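Local atomic coordinates of viral structural protein 4 (Bombyx mori cytoplasmic polyhedrosis virus, PDB entry 6TZ0), a protein that binds GTP and accompanies the RNA-dependent RNA polymerase of a double-stranded RNA virus, probably as an NTPase that assists its transcription. Residues L507-D512 with V545-M550. Numbering follows the deposited sequence.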
# COMPACT_ATOMS: atom_id res chain seq x y z
N LEU B 507 -9.19 3.52 30.71
CA LEU B 507 -10.10 3.99 31.75
C LEU B 507 -9.41 4.98 32.67
O LEU B 507 -8.28 4.76 33.10
CB LEU B 507 -10.63 2.79 32.54
CG LEU B 507 -11.56 2.88 33.75
CD1 LEU B 507 -12.51 1.74 33.77
CD2 LEU B 507 -10.72 2.77 34.98
N ARG B 508 -10.10 6.08 32.96
CA ARG B 508 -9.69 7.03 33.99
C ARG B 508 -10.80 7.16 35.01
O ARG B 508 -11.98 7.13 34.65
CB ARG B 508 -9.38 8.41 33.41
CG ARG B 508 -8.29 8.46 32.37
CD ARG B 508 -6.92 8.19 32.95
NE ARG B 508 -5.89 8.32 31.93
CZ ARG B 508 -5.17 9.42 31.73
NH1 ARG B 508 -5.34 10.46 32.51
NH2 ARG B 508 -4.26 9.46 30.77
N THR B 509 -10.44 7.29 36.28
CA THR B 509 -11.40 7.46 37.36
C THR B 509 -11.05 8.69 38.19
O THR B 509 -10.12 9.44 37.87
CB THR B 509 -11.46 6.24 38.28
OG1 THR B 509 -10.15 5.96 38.80
CG2 THR B 509 -11.98 5.03 37.54
N ILE B 510 -11.80 8.89 39.27
CA ILE B 510 -11.50 9.94 40.23
C ILE B 510 -10.57 9.39 41.31
O ILE B 510 -10.92 9.30 42.49
CB ILE B 510 -12.81 10.48 40.83
CG1 ILE B 510 -13.74 9.33 41.23
CG2 ILE B 510 -13.53 11.34 39.83
CD1 ILE B 510 -14.59 9.68 42.37
N ASN B 511 -9.33 9.14 40.95
CA ASN B 511 -8.42 8.51 41.91
C ASN B 511 -7.02 8.97 41.62
O ASN B 511 -6.51 8.79 40.51
CB ASN B 511 -8.50 6.98 41.85
CG ASN B 511 -9.73 6.43 42.55
OD1 ASN B 511 -10.59 5.82 41.92
ND2 ASN B 511 -9.81 6.64 43.85
N ASP B 512 -6.40 9.58 42.62
CA ASP B 512 -4.97 9.84 42.56
C ASP B 512 -4.32 8.50 42.86
O ASP B 512 -4.30 8.05 44.01
CB ASP B 512 -4.59 10.93 43.55
CG ASP B 512 -3.27 11.58 43.22
OD1 ASP B 512 -3.23 12.29 42.21
OD2 ASP B 512 -2.29 11.40 43.96
N VAL B 545 -11.86 6.67 28.17
CA VAL B 545 -13.26 6.50 28.50
C VAL B 545 -13.41 6.63 30.01
O VAL B 545 -12.60 6.06 30.76
CB VAL B 545 -13.79 5.13 28.02
CG1 VAL B 545 -15.23 4.96 28.37
CG2 VAL B 545 -13.64 4.98 26.53
N TYR B 546 -14.41 7.38 30.46
CA TYR B 546 -14.79 7.49 31.86
C TYR B 546 -15.90 6.49 32.18
O TYR B 546 -16.55 5.97 31.27
CB TYR B 546 -15.24 8.91 32.17
CG TYR B 546 -14.12 9.91 32.13
CD1 TYR B 546 -13.13 9.91 33.11
CD2 TYR B 546 -14.07 10.89 31.15
CE1 TYR B 546 -12.11 10.82 33.08
CE2 TYR B 546 -13.06 11.81 31.13
CZ TYR B 546 -12.08 11.78 32.09
OH TYR B 546 -11.06 12.70 32.07
N PRO B 547 -16.12 6.16 33.47
CA PRO B 547 -17.19 5.21 33.81
C PRO B 547 -18.60 5.62 33.43
O PRO B 547 -19.39 4.76 33.03
CB PRO B 547 -17.04 5.07 35.33
CG PRO B 547 -15.62 5.29 35.58
CD PRO B 547 -15.19 6.34 34.61
N PHE B 548 -18.95 6.91 33.53
CA PHE B 548 -20.31 7.30 33.16
C PHE B 548 -20.52 7.19 31.66
O PHE B 548 -21.64 6.97 31.21
CB PHE B 548 -20.63 8.72 33.66
CG PHE B 548 -20.01 9.82 32.84
CD1 PHE B 548 -18.69 10.19 33.01
CD2 PHE B 548 -20.78 10.54 31.93
CE1 PHE B 548 -18.14 11.20 32.26
CE2 PHE B 548 -20.23 11.55 31.18
CZ PHE B 548 -18.92 11.89 31.35
N GLU B 549 -19.44 7.28 30.89
CA GLU B 549 -19.52 7.05 29.45
C GLU B 549 -19.78 5.58 29.14
O GLU B 549 -20.56 5.27 28.23
CB GLU B 549 -18.23 7.54 28.79
CG GLU B 549 -18.05 9.03 28.91
CD GLU B 549 -16.74 9.53 28.34
OE1 GLU B 549 -15.86 8.71 28.05
OE2 GLU B 549 -16.61 10.76 28.15
N MET B 550 -19.16 4.67 29.88
CA MET B 550 -19.43 3.25 29.71
C MET B 550 -20.83 2.86 30.17
O MET B 550 -21.38 1.88 29.66
CB MET B 550 -18.39 2.40 30.43
CG MET B 550 -17.17 2.12 29.59
SD MET B 550 -15.88 1.15 30.36
CE MET B 550 -15.07 2.46 31.25
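Leu507 lies beside Val545 as a parallel strand neighbour, their branched apolar side chains suiting the buried sheet face they share. Leu507 CG stands anti to the backbone N (chi1 177°), and the branched tip brings CD1 within 3.7 Å of Met550 CE, the two side chains crossing at about a right angle; the flexible thioether, bent at chi3, suits this buried apolar spot, which Phe362 and Tyr366 of helix 359-374 also line. One residue on, Arg508 N gives a weak hydrogen bond to Val545 O (3.3 Å). The pairing joins 504-507 to 543-545, the outermost strand of this chain's five-stranded parallel sheet, whose strand 347-353 leads into a P-loop where Lys355, Gly356 and Gly358 to Ser361 can bind GTP, absent from this chain here; Leu507 packs on Lys359. Arginine's aliphatic base suits the tyrosine ring, Arg508 CB resting 3.7 Å from Tyr546 CE1, while its charged end leads away. Arg508 O sits 3.3 Å from Pro547 CD; proline, with no N-H to offer, suits the first turn of helix 547-556, where the helix calls on none, while Glu549 OE1 accepts from the N-H of Tyr546, the N-cap residue. Threonine offers both methyl and hydroxyl: Thr509 CG2 lies 4.1 Å from Pro547 CG, and OG1 hydrogen-bonds Ala357 O in the P-loop.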